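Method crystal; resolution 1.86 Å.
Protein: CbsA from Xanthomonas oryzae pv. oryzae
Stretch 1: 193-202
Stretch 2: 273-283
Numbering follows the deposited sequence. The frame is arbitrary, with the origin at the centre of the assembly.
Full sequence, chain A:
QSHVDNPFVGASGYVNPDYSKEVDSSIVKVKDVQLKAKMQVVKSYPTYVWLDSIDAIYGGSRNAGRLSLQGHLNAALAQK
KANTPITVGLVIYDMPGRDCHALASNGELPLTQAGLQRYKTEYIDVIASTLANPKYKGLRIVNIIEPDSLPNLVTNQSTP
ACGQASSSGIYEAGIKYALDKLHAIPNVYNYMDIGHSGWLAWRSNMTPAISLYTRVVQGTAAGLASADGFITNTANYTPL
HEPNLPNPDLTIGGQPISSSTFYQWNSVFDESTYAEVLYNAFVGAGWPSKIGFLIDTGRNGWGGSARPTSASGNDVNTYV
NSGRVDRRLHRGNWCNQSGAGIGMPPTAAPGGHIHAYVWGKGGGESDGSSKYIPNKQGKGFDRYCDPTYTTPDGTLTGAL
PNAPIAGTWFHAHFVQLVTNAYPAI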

ATOM      1  N   ASP A 193       4.335  -0.559   7.244  1.00 11.25           N
ATOM      2  CA  ASP A 193       4.265   0.267   6.048  1.00 10.89           C
ATOM      3  C   ASP A 193       5.338   1.343   6.109  1.00 11.44           C
ATOM      4  O   ASP A 193       5.506   2.001   7.138  1.00 11.76           O
ATOM      5  CB  ASP A 193       2.897   0.928   5.913  1.00 11.77           C
ATOM      6  CG  ASP A 193       2.783   1.752   4.636  1.00 12.60           C
ATOM      7  OD1 ASP A 193       2.410   1.166   3.596  1.00 12.06           O
ATOM      8  OD2 ASP A 193       3.101   2.967   4.667  1.00 13.21           O
ATOM      9  N   ILE A 194       6.054   1.544   5.009  1.00 11.37           N
ATOM     10  CA  ILE A 194       7.108   2.557   5.036  1.00 11.72           C
ATOM     11  C   ILE A 194       7.119   3.343   3.724  1.00 12.00           C
ATOM     12  O   ILE A 194       8.176   3.613   3.140  1.00 12.21           O
ATOM     13  CB  ILE A 194       8.470   1.907   5.394  1.00 11.84           C
ATOM     14  CG1 ILE A 194       9.529   2.952   5.783  1.00 11.73           C
ATOM     15  CG2 ILE A 194       8.972   0.937   4.311  1.00 11.62           C
ATOM     16  CD1 ILE A 194      10.705   2.332   6.515  1.00 11.50           C
ATOM     17  N   GLY A 195       5.922   3.733   3.262  1.00 11.95           N
ATOM     18  CA  GLY A 195       5.800   4.652   2.144  1.00 14.17           C
ATOM     19  C   GLY A 195       6.306   4.062   0.835  1.00 13.29           C
ATOM     20  O   GLY A 195       6.331   2.845   0.642  1.00 12.05           O
ATOM     21  N   HIS A 196       6.734   4.945  -0.079  1.00 13.36           N
ATOM     22  CA  HIS A 196       7.044   4.489  -1.435  1.00 13.76           C
ATOM     23  C   HIS A 196       7.969   5.402  -2.236  1.00 14.27           C
ATOM     24  O   HIS A 196       8.604   4.952  -3.192  1.00 14.32           O
ATOM     25  CB  HIS A 196       5.750   4.356  -2.229  1.00 13.24           C
ATOM     26  CG  HIS A 196       5.196   5.679  -2.649  1.00 14.60           C
ATOM     27  ND1 HIS A 196       5.465   6.242  -3.881  1.00 15.51           N
ATOM     28  CD2 HIS A 196       4.441   6.582  -1.978  1.00 14.19           C
ATOM     29  CE1 HIS A 196       4.869   7.420  -3.962  1.00 14.96           C
ATOM     30  NE2 HIS A 196       4.246   7.651  -2.821  1.00 15.66           N
ATOM     31  N   SER A 197       7.991   6.696  -1.914  1.00 14.87           N
ATOM     32  CA  SER A 197       8.583   7.676  -2.825  1.00 16.16           C
ATOM     33  C   SER A 197      10.104   7.611  -2.834  1.00 16.29           C
ATOM     34  O   SER A 197      10.741   7.992  -3.825  1.00 16.44           O
ATOM     35  CB  SER A 197       8.155   9.077  -2.426  1.00 16.16           C
ATOM     36  OG  SER A 197       8.748   9.405  -1.184  1.00 15.75           O
ATOM     37  N   GLY A 198      10.700   7.172  -1.738  1.00 16.42           N
ATOM     38  CA  GLY A 198      12.121   7.324  -1.535  1.00 16.66           C
ATOM     39  C   GLY A 198      12.517   8.574  -0.779  1.00 17.42           C
ATOM     40  O   GLY A 198      13.690   8.707  -0.427  1.00 18.75           O
ATOM     41  N   TRP A 199      11.583   9.507  -0.530  1.00 17.12           N
ATOM     42  CA  TRP A 199      11.956  10.730   0.177  1.00 18.32           C
ATOM     43  C   TRP A 199      12.329  10.461   1.630  1.00 19.05           C
ATOM     44  O   TRP A 199      13.076  11.253   2.227  1.00 19.93           O
ATOM     45  CB  TRP A 199      10.830  11.761   0.114  1.00 18.63           C
ATOM     46  CG  TRP A 199      10.663  12.423  -1.238  1.00 18.08           C
ATOM     47  CD1 TRP A 199       9.559  12.377  -2.037  1.00 18.82           C
ATOM     48  CD2 TRP A 199      11.625  13.238  -1.927  1.00 19.13           C
ATOM     49  NE1 TRP A 199       9.770  13.107  -3.183  1.00 18.69           N
ATOM     50  CE2 TRP A 199      11.032  13.646  -3.139  1.00 18.61           C
ATOM     51  CE3 TRP A 199      12.933  13.664  -1.636  1.00 19.84           C
ATOM     52  CZ2 TRP A 199      11.697  14.459  -4.062  1.00 19.44           C
ATOM     53  CZ3 TRP A 199      13.602  14.474  -2.566  1.00 19.31           C
ATOM     54  CH2 TRP A 199      12.978  14.861  -3.758  1.00 19.00           C
ATOM     55  N   LEU A 200      11.835   9.357   2.202  1.00 18.29           N
ATOM     56  CA  LEU A 200      12.249   8.945   3.542  1.00 18.67           C
ATOM     57  C   LEU A 200      13.744   8.664   3.624  1.00 19.19           C
ATOM     58  O   LEU A 200      14.339   8.798   4.700  1.00 20.45           O
ATOM     59  CB  LEU A 200      11.487   7.694   3.965  1.00 17.47           C
ATOM     60  CG  LEU A 200      10.142   7.880   4.629  1.00 17.98           C
ATOM     61  CD1 LEU A 200       9.683   6.501   5.147  1.00 15.40           C
ATOM     62  CD2 LEU A 200      10.300   8.887   5.749  1.00 18.09           C
ATOM     63  N   ALA A 201      14.355   8.249   2.517  1.00 18.23           N
ATOM     64  CA  ALA A 201      15.768   7.893   2.488  1.00 20.47           C
ATOM     65  C   ALA A 201      16.670   9.052   2.060  1.00 20.44           C
ATOM     66  O   ALA A 201      17.898   8.892   2.011  1.00 20.84           O
ATOM     67  CB  ALA A 201      15.974   6.690   1.554  1.00 19.72           C
ATOM     68  N   TRP A 202      16.100  10.214   1.777  1.00 19.58           N
ATOM     69  CA  TRP A 202      16.821  11.293   1.125  1.00 20.54           C
ATOM     70  C   TRP A 202      17.516  12.177   2.158  1.00 20.86           C
ATOM     71  O   TRP A 202      16.871  12.698   3.078  1.00 19.36           O
ATOM     72  CB  TRP A 202      15.844  12.108   0.285  1.00 19.96           C
ATOM     73  CG  TRP A 202      16.448  13.052  -0.689  1.00 20.47           C
ATOM     74  CD1 TRP A 202      16.987  12.751  -1.914  1.00 20.50           C
ATOM     75  CD2 TRP A 202      16.539  14.475  -0.549  1.00 21.02           C
ATOM     76  NE1 TRP A 202      17.416  13.904  -2.534  1.00 19.91           N
ATOM     77  CE2 TRP A 202      17.154  14.974  -1.716  1.00 20.36           C
ATOM     78  CE3 TRP A 202      16.172  15.374   0.457  1.00 20.67           C
ATOM     79  CZ2 TRP A 202      17.404  16.332  -1.904  1.00 20.27           C
ATOM     80  CZ3 TRP A 202      16.427  16.724   0.266  1.00 19.73           C
ATOM     81  CH2 TRP A 202      17.029  17.187  -0.906  1.00 19.91           C
ATOM     82  N   THR A 273      14.773  -0.671  -5.930  1.00 14.84           N
ATOM     83  CA  THR A 273      15.859   0.120  -5.362  1.00 14.91           C
ATOM     84  C   THR A 273      15.499   0.628  -3.961  1.00 15.85           C
ATOM     85  O   THR A 273      16.324   0.563  -3.037  1.00 15.03           O
ATOM     86  CB  THR A 273      16.193   1.292  -6.300  1.00 14.89           C
ATOM     87  OG1 THR A 273      16.379   0.802  -7.639  1.00 17.08           O
ATOM     88  CG2 THR A 273      17.452   2.030  -5.847  1.00 15.72           C
ATOM     89  N   TYR A 274      14.257   1.091  -3.779  1.00 13.99           N
ATOM     90  CA  TYR A 274      13.821   1.623  -2.486  1.00 14.75           C
ATOM     91  C   TYR A 274      13.926   0.567  -1.382  1.00 14.67           C
ATOM     92  O   TYR A 274      14.454   0.840  -0.293  1.00 14.53           O
ATOM     93  CB  TYR A 274      12.389   2.154  -2.606  1.00 13.89           C
ATOM     94  CG  TYR A 274      11.853   2.853  -1.365  1.00 14.12           C
ATOM     95  CD1 TYR A 274      12.633   3.767  -0.667  1.00 14.15           C
ATOM     96  CD2 TYR A 274      10.560   2.602  -0.896  1.00 13.53           C
ATOM     97  CE1 TYR A 274      12.153   4.404   0.476  1.00 15.25           C
ATOM     98  CE2 TYR A 274      10.057   3.247   0.239  1.00 13.34           C
ATOM     99  CZ  TYR A 274      10.862   4.145   0.919  1.00 13.95           C
ATOM    100  OH  TYR A 274      10.392   4.777   2.034  1.00 13.46           O
ATOM    101  N   ALA A 275      13.409  -0.639  -1.637  1.00 14.16           N
ATOM    102  CA  ALA A 275      13.424  -1.682  -0.610  1.00 14.39           C
ATOM    103  C   ALA A 275      14.851  -2.054  -0.209  1.00 15.03           C
ATOM    104  O   ALA A 275      15.126  -2.316   0.968  1.00 14.74           O
ATOM    105  CB  ALA A 275      12.674  -2.921  -1.104  1.00 13.58           C
ATOM    106  N   GLU A 276      15.774  -2.079  -1.174  1.00 15.40           N
ATOM    107  CA  GLU A 276      17.157  -2.444  -0.868  1.00 16.40           C
ATOM    108  C   GLU A 276      17.858  -1.352  -0.072  1.00 16.46           C
ATOM    109  O   GLU A 276      18.603  -1.640   0.875  1.00 16.85           O
ATOM    110  CB  GLU A 276      17.918  -2.734  -2.158  1.00 17.43           C
ATOM    111  CG  GLU A 276      19.388  -3.134  -1.965  1.00 18.69           C
ATOM    112  CD  GLU A 276      19.591  -4.459  -1.192  1.00 20.12           C
ATOM    113  OE1 GLU A 276      18.628  -5.268  -1.045  1.00 20.65           O
ATOM    114  OE2 GLU A 276      20.748  -4.703  -0.757  1.00 22.44           O
ATOM    115  N   VAL A 277      17.639  -0.096  -0.443  1.00 15.36           N
ATOM    116  CA  VAL A 277      18.196   1.013   0.323  1.00 15.61           C
ATOM    117  C   VAL A 277      17.732   0.946   1.775  1.00 16.26           C
ATOM    118  O   VAL A 277      18.532   1.103   2.710  1.00 16.22           O
ATOM    119  CB  VAL A 277      17.814   2.341  -0.355  1.00 16.59           C
ATOM    120  CG1 VAL A 277      17.856   3.487   0.616  1.00 17.57           C
ATOM    121  CG2 VAL A 277      18.734   2.594  -1.550  1.00 16.61           C
ATOM    122  N   LEU A 278      16.440   0.685   1.989  1.00 14.90           N
ATOM    123  CA  LEU A 278      15.919   0.603   3.349  1.00 15.00           C
ATOM    124  C   LEU A 278      16.486  -0.605   4.086  1.00 14.80           C
ATOM    125  O   LEU A 278      16.900  -0.489   5.242  1.00 14.96           O
ATOM    126  CB  LEU A 278      14.392   0.546   3.322  1.00 14.10           C
ATOM    127  CG  LEU A 278      13.724   1.883   2.976  1.00 13.92           C
ATOM    128  CD1 LEU A 278      12.214   1.733   2.927  1.00 14.06           C
ATOM    129  CD2 LEU A 278      14.119   2.944   3.990  1.00 15.32           C
ATOM    130  N   TYR A 279      16.504  -1.766   3.427  1.00 14.88           N
ATOM    131  CA  TYR A 279      17.044  -2.977   4.033  1.00 15.37           C
ATOM    132  C   TYR A 279      18.450  -2.743   4.582  1.00 15.88           C
ATOM    133  O   TYR A 279      18.743  -3.073   5.737  1.00 16.04           O
ATOM    134  CB  TYR A 279      17.047  -4.116   3.012  1.00 15.77           C
ATOM    135  CG  TYR A 279      17.745  -5.347   3.542  1.00 16.76           C
ATOM    136  CD1 TYR A 279      17.048  -6.297   4.293  1.00 16.16           C
ATOM    137  CD2 TYR A 279      19.108  -5.545   3.328  1.00 17.50           C
ATOM    138  CE1 TYR A 279      17.688  -7.423   4.804  1.00 16.68           C
ATOM    139  CE2 TYR A 279      19.761  -6.666   3.844  1.00 17.06           C
ATOM    140  CZ  TYR A 279      19.039  -7.604   4.576  1.00 17.41           C
ATOM    141  OH  TYR A 279      19.668  -8.713   5.084  1.00 16.74           O
ATOM    142  N   ASN A 280      19.334  -2.162   3.764  1.00 16.06           N
ATOM    143  CA  ASN A 280      20.709  -1.933   4.196  1.00 17.18           C
ATOM    144  C   ASN A 280      20.775  -0.954   5.354  1.00 16.44           C
ATOM    145  O   ASN A 280      21.570  -1.128   6.284  1.00 16.77           O
ATOM    146  CB  ASN A 280      21.550  -1.434   3.021  1.00 18.29           C
ATOM    147  CG  ASN A 280      21.789  -2.510   2.005  1.00 18.77           C
ATOM    148  OD1 ASN A 280      21.909  -3.679   2.357  1.00 20.27           O
ATOM    149  ND2 ASN A 280      21.835  -2.136   0.740  1.00 20.35           N
ATOM    150  N   ALA A 281      19.939   0.075   5.324  1.00 15.66           N
ATOM    151  CA  ALA A 281      19.931   1.034   6.417  1.00 16.29           C
ATOM    152  C   ALA A 281      19.433   0.399   7.712  1.00 15.73           C
ATOM    153  O   ALA A 281      19.945   0.711   8.798  1.00 15.27           O
ATOM    154  CB  ALA A 281      19.073   2.239   6.042  1.00 15.64           C
ATOM    155  N   PHE A 282      18.424  -0.478   7.630  1.00 15.15           N
ATOM    156  CA  PHE A 282      17.908  -1.092   8.856  1.00 14.21           C
ATOM    157  C   PHE A 282      18.913  -2.081   9.429  1.00 14.60           C
ATOM    158  O   PHE A 282      19.157  -2.100  10.641  1.00 13.96           O
ATOM    159  CB  PHE A 282      16.557  -1.764   8.602  1.00 13.64           C
ATOM    160  CG  PHE A 282      15.396  -0.820   8.668  1.00 13.73           C
ATOM    161  CD1 PHE A 282      15.102  -0.144   9.847  1.00 14.48           C
ATOM    162  CD2 PHE A 282      14.607  -0.588   7.562  1.00 13.47           C
ATOM    163  CE1 PHE A 282      14.040   0.741   9.914  1.00 13.82           C
ATOM    164  CE2 PHE A 282      13.545   0.279   7.621  1.00 13.43           C
ATOM    165  CZ  PHE A 282      13.260   0.951   8.791  1.00 13.71           C
ATOM    166  N   VAL A 283      19.523  -2.892   8.575  1.00 14.53           N
ATOM    167  CA  VAL A 283      20.591  -3.758   9.050  1.00 15.76           C
ATOM    168  C   VAL A 283      21.707  -2.920   9.667  1.00 16.15           C
ATOM    169  O   VAL A 283      22.285  -3.287  10.700  1.00 15.88           O
ATOM    170  CB  VAL A 283      21.076  -4.657   7.900  1.00 16.46           C
ATOM    171  CG1 VAL A 283      22.337  -5.402   8.296  1.00 16.53           C
ATOM    172  CG2 VAL A 283      19.967  -5.650   7.526  1.00 15.23           C
TER
HETATM  173  O   HOH W   1       9.943   7.477   0.986  1.00 15.61           O

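One face of a helix that runs through 273-283 packs against an irregular loop that contains a short 3-10 segment (199-201) near its end, and the two bury 381 Å² between them. The main bump is the side chain of Tyr274, which has the largest covered area of any residue here. With chi1 t, its ring leaves the helix and enters a hollow lined by backbone of Ile194, Gly195, His196 and Gly198 and by the side chain of Leu200. At the bottom of the hollow Tyr274 OH donates a hydrogen bond to Ile194 O (2.7 Å), so the phenol satisfies a carbonyl on a buried residue. That oxygen and Gly195 O lie at the ring edge, near its plane, whereas Gly198 N sits over one face. Gly198 CA comes within 3.5 Å of Tyr274 CE1, and His196 CA within 3.7 Å of Tyr274 CE2; the His196 side chain itself points away from the helix. Leu200, its CB directed toward the helix, brings CD1 to 3.6 Å from Tyr274 OH and gives the hydroxyl end of the pocket an apolar wall.

Glycine suits two positions in this wall. Gly195 has positive phi (66°), and Gly198, at phi/psi 93/-9, would have any CB jammed against the carbonyl oxygen of Ser197. Water 1 fills the remaining gap: it donates to Tyr274 OH (2.9 Å) and accepts from Leu200 N (2.9 Å) and, weakly, from Gly198 N (2.8 Å), tying the phenol to the turn as well as to Ile194.

Ile194 is the answering bump from the loop. Its CB points toward the helix; Ile194 CG2 lies 3.6 Å and Ile194 CD1 3.9 Å from Leu278 CD1, and Ile194 CD1 also reaches Phe282 CE2 at 3.7 Å, at the ring edge. The Phe282 CA-to-CB bond points sideways relative to the loop, but the end of the side chain comes nearer. Ile194, Leu278 and Phe282 are all buried, so apolar side chains suit this patch.

Farther along the loop, the Ala201 methyl, pointing toward the helix, packs on the Val277 branch (Ala201 CB to Val277 CG1, 3.8 Å).

Each partner is braced internally. Trp199 N donates to Ser197 OG (2.9 Å), Ala201 N to Gly198 O (3.1 Å), and Gly195 N to Asp193 OD2 (3.2 Å), shaping the loop around its hollow. Regular helical bonds, such as Leu278 N to Tyr274 O (3.0 Å) and Phe282 N to Leu278 O (2.8 Å), bring Tyr274, Leu278 and Phe282, spaced four residues apart, near one side of the helix.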